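Local coordinates for protein thymidylate synthase thyX (PDB 3N3Y) that probably catalyses the FAD-dependent reductive methylation of dUMP to dTMP, with methylenetetrahydrofolate as methyl donor and NADPH as reductant, working as a homotetramer, at residues I26-W30 with Q31-Y35; V90-S93 with R94-L97; A136-N139 with L140-L144; L153-Y156 with A157-E160; K189-Q192 with D193-K196. All coordinates share one frame; numbering follows the deposited sequence.

Contact 1. Residues I26-W30 with Q31-Y35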
# COMPACT_ATOMS: atom_id res chain seq x y z
N ILE A 26 20.25 -3.87 -6.85
CA ILE A 26 20.05 -4.79 -7.96
C ILE A 26 21.08 -5.93 -7.92
O ILE A 26 20.75 -7.10 -8.17
CB ILE A 26 20.11 -4.05 -9.31
CG1 ILE A 26 18.98 -3.00 -9.37
CG2 ILE A 26 20.02 -5.04 -10.46
CD1 ILE A 26 19.05 -2.05 -10.53
N ARG A 27 22.31 -5.57 -7.60
CA ARG A 27 23.40 -6.52 -7.59
C ARG A 27 23.27 -7.48 -6.40
O ARG A 27 23.76 -8.61 -6.46
CB ARG A 27 24.76 -5.80 -7.61
CG ARG A 27 24.90 -4.87 -8.80
CD ARG A 27 26.33 -4.78 -9.32
NE ARG A 27 26.41 -5.42 -10.63
CZ ARG A 27 26.61 -4.76 -11.77
NH1 ARG A 27 26.78 -3.45 -11.76
NH2 ARG A 27 26.66 -5.43 -12.91
N THR A 28 22.61 -7.02 -5.34
CA THR A 28 22.37 -7.86 -4.18
C THR A 28 21.59 -9.12 -4.54
O THR A 28 21.83 -10.18 -3.97
CB THR A 28 21.61 -7.11 -3.06
OG1 THR A 28 22.48 -6.15 -2.44
CG2 THR A 28 21.16 -8.10 -2.01
N CYS A 29 20.68 -9.01 -5.49
CA CYS A 29 19.79 -10.12 -5.82
C CYS A 29 20.55 -11.30 -6.40
O CYS A 29 20.32 -12.43 -6.00
CB CYS A 29 18.69 -9.68 -6.79
SG CYS A 29 17.55 -8.43 -6.12
N TRP A 30 21.45 -11.03 -7.34
CA TRP A 30 22.23 -12.08 -7.98
C TRP A 30 23.67 -12.06 -7.50
O TRP A 30 24.51 -12.78 -8.03
CB TRP A 30 22.20 -11.93 -9.49
CG TRP A 30 20.84 -11.99 -10.05
CD1 TRP A 30 20.12 -13.12 -10.35
CD2 TRP A 30 20.00 -10.88 -10.38
NE1 TRP A 30 18.88 -12.78 -10.85
CE2 TRP A 30 18.78 -11.41 -10.87
CE3 TRP A 30 20.15 -9.48 -10.30
CZ2 TRP A 30 17.73 -10.59 -11.30
CZ3 TRP A 30 19.10 -8.68 -10.72
CH2 TRP A 30 17.90 -9.23 -11.21
N GLN A 31 23.96 -11.22 -6.50
CA GLN A 31 25.29 -11.17 -5.88
C GLN A 31 26.41 -10.95 -6.91
O GLN A 31 27.43 -11.62 -6.87
CB GLN A 31 25.55 -12.45 -5.07
CG GLN A 31 24.65 -12.62 -3.83
CD GLN A 31 25.00 -11.66 -2.70
OE1 GLN A 31 24.19 -10.81 -2.31
NE2 GLN A 31 26.21 -11.79 -2.17
N SER A 32 26.20 -9.99 -7.81
CA SER A 32 27.09 -9.76 -8.94
C SER A 32 27.96 -8.52 -8.74
O SER A 32 28.27 -7.81 -9.69
CB SER A 32 26.25 -9.57 -10.20
OG SER A 32 25.39 -8.45 -10.04
N PHE A 33 28.33 -8.24 -7.49
CA PHE A 33 29.16 -7.08 -7.19
C PHE A 33 30.48 -7.08 -7.96
O PHE A 33 31.08 -6.04 -8.18
CB PHE A 33 29.41 -7.00 -5.68
CG PHE A 33 28.17 -7.14 -4.85
CD1 PHE A 33 27.32 -6.07 -4.68
CD2 PHE A 33 27.86 -8.36 -4.27
CE1 PHE A 33 26.16 -6.20 -3.92
CE2 PHE A 33 26.71 -8.51 -3.52
CZ PHE A 33 25.86 -7.42 -3.34
N GLU A 34 30.93 -8.27 -8.35
CA GLU A 34 32.16 -8.42 -9.13
C GLU A 34 32.08 -7.63 -10.43
O GLU A 34 33.09 -7.11 -10.91
CB GLU A 34 32.40 -9.89 -9.46
CG GLU A 34 31.54 -10.38 -10.62
CD GLU A 34 31.62 -11.88 -10.83
OE1 GLU A 34 31.63 -12.64 -9.83
OE2 GLU A 34 31.65 -12.31 -12.01
N TYR A 35 30.88 -7.54 -11.00
CA TYR A 35 30.69 -6.85 -12.28
C TYR A 35 30.49 -5.34 -12.11
O TYR A 35 30.33 -4.61 -13.09
CB TYR A 35 29.49 -7.43 -13.03
CG TYR A 35 29.62 -8.89 -13.43
CD1 TYR A 35 30.73 -9.34 -14.14
CD2 TYR A 35 28.61 -9.80 -13.14
CE1 TYR A 35 30.83 -10.67 -14.53
CE2 TYR A 35 28.71 -11.12 -13.52
CZ TYR A 35 29.82 -11.55 -14.21
OH TYR A 35 29.92 -12.88 -14.59

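Contact 2. Residues V90-S93 with R94-L97. With UMP (2'-deoxyuridine 5'-monophosphate), chain G.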
# COMPACT_ATOMS: atom_id res chain seq x y z
N VAL A 90 -0.18 18.60 2.83
CA VAL A 90 -0.87 19.62 2.06
C VAL A 90 -1.35 20.75 2.94
O VAL A 90 -1.98 20.51 3.97
CB VAL A 90 -2.08 19.01 1.32
CG1 VAL A 90 -2.76 20.05 0.43
CG2 VAL A 90 -1.64 17.81 0.48
N LYS A 91 -1.06 21.97 2.51
CA LYS A 91 -1.66 23.19 3.06
C LYS A 91 -3.16 23.00 3.26
O LYS A 91 -3.90 22.72 2.31
CB LYS A 91 -1.44 24.37 2.09
CG LYS A 91 -2.14 25.66 2.50
CD LYS A 91 -1.85 26.83 1.57
CE LYS A 91 -2.84 27.98 1.84
NZ LYS A 91 -2.76 29.05 0.81
N SER A 92 -3.61 23.16 4.49
CA SER A 92 -5.00 22.89 4.85
C SER A 92 -5.85 24.15 4.78
O SER A 92 -5.59 25.14 5.47
CB SER A 92 -5.06 22.31 6.27
OG SER A 92 -6.38 22.14 6.70
N SER A 93 -6.88 24.11 3.94
CA SER A 93 -7.81 25.23 3.87
C SER A 93 -8.55 25.43 5.20
O SER A 93 -8.92 26.55 5.54
CB SER A 93 -8.81 25.04 2.72
OG SER A 93 -9.76 24.03 3.04
N ARG A 94 -8.78 24.35 5.94
CA ARG A 94 -9.44 24.46 7.24
C ARG A 94 -8.65 25.36 8.21
O ARG A 94 -9.22 25.92 9.14
CB ARG A 94 -9.64 23.08 7.89
CG ARG A 94 -10.48 22.09 7.09
CD ARG A 94 -10.64 20.77 7.85
NE ARG A 94 -11.44 20.93 9.07
CZ ARG A 94 -11.29 20.18 10.16
NH1 ARG A 94 -10.38 19.22 10.21
NH2 ARG A 94 -12.06 20.40 11.22
N TYR A 95 -7.35 25.49 8.00
CA TYR A 95 -6.54 26.27 8.94
C TYR A 95 -5.78 27.44 8.35
O TYR A 95 -5.06 28.12 9.07
CB TYR A 95 -5.63 25.34 9.75
CG TYR A 95 -6.43 24.55 10.76
CD1 TYR A 95 -6.96 25.17 11.90
CD2 TYR A 95 -6.72 23.19 10.56
CE1 TYR A 95 -7.73 24.48 12.82
CE2 TYR A 95 -7.48 22.48 11.49
CZ TYR A 95 -7.99 23.13 12.61
OH TYR A 95 -8.75 22.43 13.53
N THR A 96 -5.94 27.71 7.06
CA THR A 96 -5.18 28.78 6.43
C THR A 96 -6.04 29.79 5.66
O THR A 96 -5.50 30.75 5.09
CB THR A 96 -4.16 28.22 5.43
OG1 THR A 96 -4.87 27.51 4.41
CG2 THR A 96 -3.16 27.28 6.12
N LEU A 97 -7.35 29.57 5.60
CA LEU A 97 -8.23 30.41 4.79
C LEU A 97 -8.25 31.87 5.22
O LEU A 97 -8.52 32.76 4.42
CB LEU A 97 -9.67 29.85 4.74
CG LEU A 97 -9.97 28.99 3.51
CD1 LEU A 97 -11.46 28.60 3.42
CD2 LEU A 97 -9.52 29.69 2.23
N1 UMP G . -7.00 16.96 5.11
C2 UMP G . -7.82 15.94 5.53
N3 UMP G . -8.63 16.14 6.64
C4 UMP G . -8.61 17.36 7.30
C5 UMP G . -7.77 18.39 6.86
C6 UMP G . -6.97 18.17 5.75
O2 UMP G . -7.83 14.86 4.93
O4 UMP G . -9.34 17.53 8.27
C1' UMP G . -6.17 16.73 3.92
C2' UMP G . -7.11 16.77 2.71
C3' UMP G . -6.35 17.61 1.70
C4' UMP G . -5.45 18.49 2.54
O3' UMP G . -5.55 16.77 0.90
O4' UMP G . -5.25 17.79 3.75
C5' UMP G . -6.10 19.85 2.86
O5' UMP G . -7.46 19.64 3.17
P UMP G . -8.48 20.77 3.66
OP1 UMP G . -8.54 21.78 2.56
OP2 UMP G . -8.04 21.36 4.99
OP3 UMP G . -9.83 20.16 3.88

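Contact 3. Residues A136-N139 with L140-L144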
# COMPACT_ATOMS: atom_id res chain seq x y z
N ALA A 136 -16.02 33.88 -7.57
CA ALA A 136 -16.11 32.91 -6.47
C ALA A 136 -15.14 33.26 -5.36
O ALA A 136 -15.46 33.15 -4.18
CB ALA A 136 -15.86 31.49 -6.97
N LEU A 137 -13.94 33.69 -5.75
CA LEU A 137 -12.91 34.07 -4.79
C LEU A 137 -13.36 35.29 -4.01
O LEU A 137 -13.16 35.36 -2.80
CB LEU A 137 -11.57 34.34 -5.49
CG LEU A 137 -10.42 34.82 -4.59
CD1 LEU A 137 -9.93 33.71 -3.69
CD2 LEU A 137 -9.27 35.36 -5.41
N GLU A 138 -13.97 36.24 -4.71
CA GLU A 138 -14.50 37.44 -4.06
C GLU A 138 -15.60 37.10 -3.04
O GLU A 138 -15.54 37.55 -1.91
CB GLU A 138 -14.98 38.48 -5.09
CG GLU A 138 -15.55 39.76 -4.48
CD GLU A 138 -14.53 40.58 -3.67
OE1 GLU A 138 -13.30 40.32 -3.80
OE2 GLU A 138 -14.95 41.48 -2.92
N ASN A 139 -16.58 36.28 -3.43
CA ASN A 139 -17.57 35.81 -2.45
C ASN A 139 -16.94 35.13 -1.23
O ASN A 139 -17.39 35.35 -0.10
CB ASN A 139 -18.61 34.91 -3.10
CG ASN A 139 -19.58 35.70 -3.96
OD1 ASN A 139 -20.18 35.18 -4.91
ND2 ASN A 139 -19.73 36.96 -3.65
N LEU A 140 -15.91 34.32 -1.47
CA LEU A 140 -15.18 33.64 -0.40
C LEU A 140 -14.54 34.66 0.52
O LEU A 140 -14.60 34.54 1.74
CB LEU A 140 -14.10 32.73 -0.99
CG LEU A 140 -13.30 31.83 -0.02
CD1 LEU A 140 -14.24 30.91 0.74
CD2 LEU A 140 -12.21 31.02 -0.75
N ARG A 141 -13.91 35.67 -0.08
CA ARG A 141 -13.27 36.74 0.68
C ARG A 141 -14.28 37.45 1.58
O ARG A 141 -14.03 37.65 2.76
CB ARG A 141 -12.58 37.76 -0.23
CG ARG A 141 -11.77 38.78 0.55
CD ARG A 141 -11.48 40.03 -0.23
NE ARG A 141 -12.68 40.78 -0.61
CZ ARG A 141 -13.28 41.68 0.16
NH1 ARG A 141 -12.81 41.95 1.38
NH2 ARG A 141 -14.36 42.31 -0.28
N VAL A 142 -15.43 37.79 1.02
CA VAL A 142 -16.50 38.41 1.79
C VAL A 142 -16.97 37.54 2.98
O VAL A 142 -17.14 38.05 4.09
CB VAL A 142 -17.67 38.82 0.88
CG1 VAL A 142 -18.90 39.20 1.70
CG2 VAL A 142 -17.24 39.98 -0.04
N LEU A 143 -17.17 36.24 2.77
CA LEU A 143 -17.62 35.36 3.85
C LEU A 143 -16.67 35.42 5.02
O LEU A 143 -17.10 35.50 6.18
CB LEU A 143 -17.73 33.91 3.37
CG LEU A 143 -18.81 33.61 2.33
CD1 LEU A 143 -18.63 32.18 1.80
CD2 LEU A 143 -20.20 33.83 2.91
N LEU A 144 -15.38 35.38 4.71
CA LEU A 144 -14.34 35.36 5.72
C LEU A 144 -14.09 36.71 6.39
O LEU A 144 -13.69 36.77 7.55
CB LEU A 144 -13.02 34.91 5.08
CG LEU A 144 -12.98 33.48 4.55
CD1 LEU A 144 -11.78 33.30 3.65
CD2 LEU A 144 -12.96 32.50 5.70

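Contact 4. Residues L153-Y156 with A157-E160. With UMP (2'-deoxyuridine 5'-monophosphate), chain G.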
# COMPACT_ATOMS: atom_id res chain seq x y z
N LEU A 153 -16.75 26.23 7.43
CA LEU A 153 -18.00 26.50 6.73
C LEU A 153 -17.71 27.26 5.45
O LEU A 153 -18.27 26.96 4.39
CB LEU A 153 -18.95 27.36 7.59
CG LEU A 153 -19.39 26.76 8.93
CD1 LEU A 153 -20.29 27.75 9.68
CD2 LEU A 153 -20.09 25.42 8.72
N ALA A 154 -16.82 28.23 5.54
CA ALA A 154 -16.55 29.07 4.38
C ALA A 154 -15.95 28.25 3.23
O ALA A 154 -16.30 28.47 2.07
CB ALA A 154 -15.68 30.25 4.76
N LYS A 155 -15.09 27.29 3.55
CA LYS A 155 -14.45 26.47 2.51
C LYS A 155 -15.43 25.83 1.49
O LYS A 155 -15.03 25.48 0.39
CB LYS A 155 -13.52 25.40 3.13
CG LYS A 155 -14.26 24.28 3.86
CD LYS A 155 -13.31 23.38 4.64
CE LYS A 155 -12.97 22.09 3.88
NZ LYS A 155 -12.12 22.34 2.68
N TYR A 156 -16.70 25.70 1.86
CA TYR A 156 -17.76 25.23 0.96
C TYR A 156 -18.01 26.14 -0.25
O TYR A 156 -18.52 25.69 -1.27
CB TYR A 156 -19.06 24.96 1.73
CG TYR A 156 -18.94 23.66 2.47
CD1 TYR A 156 -18.21 23.59 3.66
CD2 TYR A 156 -19.48 22.48 1.95
CE1 TYR A 156 -18.04 22.38 4.33
CE2 TYR A 156 -19.31 21.27 2.62
CZ TYR A 156 -18.59 21.23 3.81
OH TYR A 156 -18.40 20.03 4.50
N ALA A 157 -17.62 27.40 -0.14
CA ALA A 157 -17.81 28.33 -1.25
C ALA A 157 -16.57 28.45 -2.14
O ALA A 157 -16.57 29.19 -3.10
CB ALA A 157 -18.19 29.70 -0.70
N MET A 158 -15.51 27.75 -1.80
CA MET A 158 -14.25 27.91 -2.50
C MET A 158 -14.25 27.22 -3.88
O MET A 158 -14.71 26.09 -4.01
CB MET A 158 -13.13 27.38 -1.61
CG MET A 158 -11.76 27.33 -2.22
SD MET A 158 -10.58 26.75 -0.99
CE MET A 158 -11.30 25.16 -0.58
N PRO A 159 -13.73 27.90 -4.91
CA PRO A 159 -13.68 27.27 -6.23
C PRO A 159 -12.52 26.27 -6.32
O PRO A 159 -11.53 26.40 -5.59
CB PRO A 159 -13.41 28.46 -7.15
CG PRO A 159 -12.48 29.29 -6.35
CD PRO A 159 -13.05 29.21 -4.92
N GLU A 160 -12.63 25.30 -7.21
CA GLU A 160 -11.57 24.30 -7.37
C GLU A 160 -10.27 24.88 -7.93
O GLU A 160 -9.23 24.26 -7.80
CB GLU A 160 -12.05 23.16 -8.27
CG GLU A 160 -13.30 22.49 -7.77
CD GLU A 160 -13.05 21.07 -7.33
OE1 GLU A 160 -12.38 20.33 -8.09
OE2 GLU A 160 -13.53 20.69 -6.24
N1 UMP G . -7.00 16.96 5.11
C2 UMP G . -7.82 15.94 5.53
N3 UMP G . -8.63 16.14 6.64
C4 UMP G . -8.61 17.36 7.30
C5 UMP G . -7.77 18.39 6.86
C6 UMP G . -6.97 18.17 5.75
O2 UMP G . -7.83 14.86 4.93
O4 UMP G . -9.34 17.53 8.27
C1' UMP G . -6.17 16.73 3.92
C2' UMP G . -7.11 16.77 2.71
C3' UMP G . -6.35 17.61 1.70
C4' UMP G . -5.45 18.49 2.54
O3' UMP G . -5.55 16.77 0.90
O4' UMP G . -5.25 17.79 3.75
C5' UMP G . -6.10 19.85 2.86
O5' UMP G . -7.46 19.64 3.17
P UMP G . -8.48 20.77 3.66
OP1 UMP G . -8.54 21.78 2.56
OP2 UMP G . -8.04 21.36 4.99
OP3 UMP G . -9.83 20.16 3.88

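Contact 5. Residues K189-Q192 with D193-K196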
# COMPACT_ATOMS: atom_id res chain seq x y z
N LYS A 189 -5.13 18.85 -18.59
CA LYS A 189 -4.01 19.71 -18.97
C LYS A 189 -3.11 20.09 -17.79
O LYS A 189 -1.89 20.10 -17.92
CB LYS A 189 -4.55 20.97 -19.65
CG LYS A 189 -3.51 22.04 -19.94
CD LYS A 189 -2.34 21.51 -20.75
CE LYS A 189 -1.54 22.65 -21.37
NZ LYS A 189 -1.63 23.93 -20.57
N GLU A 190 -3.71 20.40 -16.64
CA GLU A 190 -2.91 20.82 -15.50
C GLU A 190 -2.04 19.69 -14.97
O GLU A 190 -0.93 19.92 -14.48
CB GLU A 190 -3.78 21.40 -14.38
CG GLU A 190 -2.98 22.13 -13.29
CD GLU A 190 -3.84 22.65 -12.13
OE1 GLU A 190 -5.09 22.54 -12.19
OE2 GLU A 190 -3.26 23.15 -11.14
N MET A 191 -2.56 18.47 -15.06
CA MET A 191 -1.82 17.29 -14.64
C MET A 191 -0.69 16.94 -15.62
O MET A 191 0.34 16.40 -15.21
CB MET A 191 -2.78 16.10 -14.45
CG MET A 191 -3.77 16.32 -13.30
SD MET A 191 -2.95 16.64 -11.69
CE MET A 191 -2.31 15.00 -11.32
N GLN A 192 -0.88 17.25 -16.90
CA GLN A 192 0.21 17.07 -17.87
C GLN A 192 1.33 18.06 -17.56
O GLN A 192 2.50 17.71 -17.59
CB GLN A 192 -0.28 17.23 -19.31
CG GLN A 192 -1.47 16.37 -19.67
CD GLN A 192 -1.84 16.51 -21.14
OE1 GLN A 192 -1.02 16.92 -21.95
NE2 GLN A 192 -3.07 16.15 -21.49
N ASP A 193 0.96 19.29 -17.22
CA ASP A 193 1.96 20.27 -16.82
C ASP A 193 2.66 19.87 -15.52
O ASP A 193 3.86 20.11 -15.35
CB ASP A 193 1.35 21.66 -16.67
CG ASP A 193 0.76 22.19 -17.98
OD1 ASP A 193 0.99 21.58 -19.05
OD2 ASP A 193 0.06 23.23 -17.93
N LEU A 194 1.92 19.28 -14.58
CA LEU A 194 2.53 18.85 -13.33
C LEU A 194 3.52 17.72 -13.60
O LEU A 194 4.61 17.71 -13.03
CB LEU A 194 1.48 18.39 -12.31
CG LEU A 194 2.07 17.75 -11.05
CD1 LEU A 194 3.06 18.68 -10.35
CD2 LEU A 194 0.96 17.37 -10.11
N ALA A 195 3.14 16.79 -14.48
CA ALA A 195 4.03 15.71 -14.83
C ALA A 195 5.33 16.28 -15.41
O ALA A 195 6.43 15.93 -14.97
CB ALA A 195 3.35 14.73 -15.81
N LYS A 196 5.20 17.20 -16.35
CA LYS A 196 6.37 17.80 -16.97
C LYS A 196 7.19 18.55 -15.93
O LYS A 196 8.41 18.42 -15.88
CB LYS A 196 5.97 18.76 -18.09
CG LYS A 196 7.13 19.57 -18.63
CD LYS A 196 6.66 20.75 -19.45
CE LYS A 196 7.82 21.49 -20.11
NZ LYS A 196 8.58 20.60 -21.04

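Contact 1. Residues I26-W30 with Q31-Y35
Two torsions bring Arg27 and Ser32 together: the serine hydroxyl sits between its own backbone N and carbonyl carbon (chi1 60°), and the arginine chain, already turned at chi2, bends again at chi3 (111°). NE therefore comes back beside the chain that leaves the helix and donates to OG, with Arg27 NE to Ser32 OG at 3.3 Å. The hydroxyl lies at the edge of the guanidinium, 10° out of its plane. Over one face of the same group passes the Tyr35 backbone, whose C stands 3.9 Å above the plane over its centre, and Tyr35 CB comes within 3.5 Å of Arg27 NH2. The NH1 end is engaged in a salt bridge with Asp43 of helix 41-51.

Beneath these side chains the backbone makes a Schellman motif. Gln31 has positive phi, Ser32 N donates to Arg27 O at 3.1 Å, and Gln31 N makes a weak bond to Thr28 O at 3.5 Å. Phe33 folds back alongside: its CZ lies 3.6 Å from Thr28 CA, its CD1 3.9 Å from Arg27 CB, and Arg27 O lies over one ring face, offset toward the rim. Thr28 OG1, at the ring edge, bonds to Gln24 O one turn earlier.

Cys29 touches FAD, and Trp30 meets His56 edge-to-face and Tyr95 of the second subunit. The chemistry implies a helix terminus, carrying a flavin-contacting cysteine, in which one arginine links three parts: Ser32 OG accepts from NE and helps to orient it, Asp43 probably offsets the charge, and the Tyr35 backbone covers one guanidinium face.

Contact 2. Residues V90-S93 with R94-L97
The flat carbonyl group of Ser92 is approached on both faces: Thr96 OG1 donates to Ser92 O from one (2.7 Å, 49° out of the plane) and Tyr95 N from the opposite one (3.1 Å, 62° out). The Arg94 guanidinium is used at its edge, where NH1 lies 2.8 Å from O4 of the dUMP base. Ser92 OG stands obliquely to the Tyr95 ring, and Lys91 CE packs on Thr96 OG1 at 3.3 Å while its ammonium goes on to a salt bridge with Glu99.

Ser92 OG, swung opposite its backbone N, gives a short bond of 2.5 Å to phosphate oxygen OP2. Ser93 OG is 2.6 Å from OP1, joined there by the Ser93 amide. Arg94 N reaches OP2 at 3.2 Å in an almost straight line (174°). Ser92 closes the RHRX7S signature of the ThyX family, and the short helix 93-96 begins at the phosphate. Arg94 NE is held by Asp152, and its NH1 also donates to Lys186 O of the third subunit; Arg74 also hydrogen-bonds the nucleotide, as do Arg82 and Arg182 of the third subunit.

Backbone amides at a helix start and two hydroxyls thus converge on one anion. The helix end would probably add to their pull, and Arg94 bonds both the phosphate, by its backbone N, and base O4, by NH1.

Contact 3. Residues A136-N139 with L140-L144
Glu138 and Arg141, one turn apart on helix 127-145, lie side by side and point the same way, joined by a salt bridge. Arg141 NH2 meets Glu138 OE2 at 2.8 Å, almost exactly in the guanidinium plane, and approaches that oxygen on its syn side but 30° out of the carboxylate plane. Arg141 NE adds weak bonds to both oxygens, 3.3 Å to Glu138 OE1 and 3.3 Å to Glu138 OE2. Since the two planes are turned 37° apart, the pairing is a twisted one with a single strong leg. Each chain leaves with CG opposite its backbone nitrogen and then bends, the glutamate at chi2 (64°) and the arginine at chi3, which curls both ends to the same flank.

Around this pair, Val142 CG2 lies 4.0 Å from Glu138 OE2, and the helix supplies regular bonds beneath: Val142 N to Glu138 O at 2.9 Å, with Arg141 N to Leu137 O at 2.8 Å. Leu143 CG rests 3.3 Å from Asn139 O, and Asn139 and Leu143 both pack on Met132 of the third subunit. Leu140 faces Leu100 on another side of the helix.

Farther out, the Phe106 amide donates to Glu138 OE1, while Ser105 OG offers OE2 a weak bond; Arg141 NH2 has a long, weak ion pair with Glu146.

Both residues are buried, and their charges probably offset each other largely through the salt bridge; the carboxylate is shared between Arg141 and the loop at Phe106. This ties that loop to the helix and probably favours the ionised glutamate.

Contact 4. Residues L153-Y156 with A157-E160
Met158 packs against the turn that Lys155 begins, and its conformation explains the contact. With CG anti to the backbone nitrogen (chi1 174°) the chain runs out extended, and the bend at the last torsion turns only the CE methyl toward the lysine. Met158 CB lies 3.3 Å from Lys155 O, and Met158 CE comes within 4.3 Å of Lys155 CB.

Lys155 takes the less common first rotamer, CG lying between backbone N and carbonyl carbon (chi1 70°), and its chain turns again at chi3 (-99°) and chi4. The folded chain carries the ammonium toward the nucleotide phosphate, where NZ makes a weak bond to OP3 of dUMP at 3.4 Å. A stronger partner is the Ser93 hydroxyl, and Arg74, which also bonds dUMP, lies close to NZ. Tyr156, whose side chain leaves the turn on broadly the same side, bonds through OH to Glu190 of the third subunit.

The backbone tightens as helix 151-154 runs into a 3-10 turn. Ala157 N donates nearly straight to Ala154 O at 2.8 Å, whereas Met158 N reaches Lys155 O at 3.2 Å from far above the carbonyl plane, so the second bond has the poorer acceptor geometry. Ala157 packs on Leu143 and Met158 on Leu140, both of helix 127-145.

Lys155 is therefore a buried cation placed by a tight turn and lined on one side by a methionine. Its charge is probably balanced by the phosphate, which Ser93 shares with it, while Glu160 of the third subunit offers a long, weak ion pair. Neighbouring Tyr156 binds the adjacent subunit, so the turn joins substrate site and interface.

Contact 5. Residues K189-Q192 with D193-K196
Met191 and Leu194 form the packed side of this helical turn, with Met191 CE 4.2 Å from Leu194 CD2, whereas Lys189 and Asp193 carry its more open side. The methionine folds tightly, its three torsions all near -60°, and so keeps its methyl near the leucine branch. Beside them Ala195 CB rests 3.5 Å from Met191 O, and the backbone bonds behind are regular: Ala195 N to Met191 O at 2.9 Å, and Leu194 N to Glu190 O at 2.9 Å. Glu190 is also buried, and its OE1 is bonded by Ser73 OG and by Tyr156 OH of the third subunit.

On the solvent side one salt bridge spans a full turn. Lys189 NZ meets Asp193 OD2 at 3.2 Å on the syn lone pair, the side chains crossing at a slant. The lysine chain is bent at chi2 (54°) and again at chi4 (27°), a non-staggered value on an exposed chain, so its exact placement is uncertain. Asp193 N, meanwhile, donates to Lys189 O at 3.0 Å, so the pair is linked by backbone and side chain alike. The Gln192 chain is extended, and its NE2 bonds Ala187 O just ahead of the helix. Lys196, exposed, makes a long, weak ion pair with Asp200.

The buried face packs on two helices, a strand and a loop: Met191 and Leu194 lie on helix 74-80, against Glu79 and Leu80 respectively, Glu190 and Leu194 meet Leu72 of strand 64-73 and loop residue Met9, and Met191 and Ala195 touch Arg182 and Leu179 of helix 172-182.

In the fold
Contacts 2 and 4 touch a bound dUMP and contact 3 backs them, its Leu140 side chain about 10 Å from the nucleotide; the three centres lie 9 to 15 Å apart. Contact 4 joins contact 2 through Ser93 OG and Lys155 NZ, 2.9 Å apart, while in contact 3 Leu143 CD1 lies 3.6 Å from Ala157 CB, and Leu140 CD2 4.2 Å from Leu97 CD2. Contact 1 is remote, its centre 47 Å from that of contact 2, yet it touches an FAD, and across the tetramer Trp30 meets Tyr95 of the second subunit. Contact 5, about 6 Å from contact 4 at the nearest atoms, pairs Glu190 with Tyr156 of the third subunit. Such sharing fits active sites assembled from several chains.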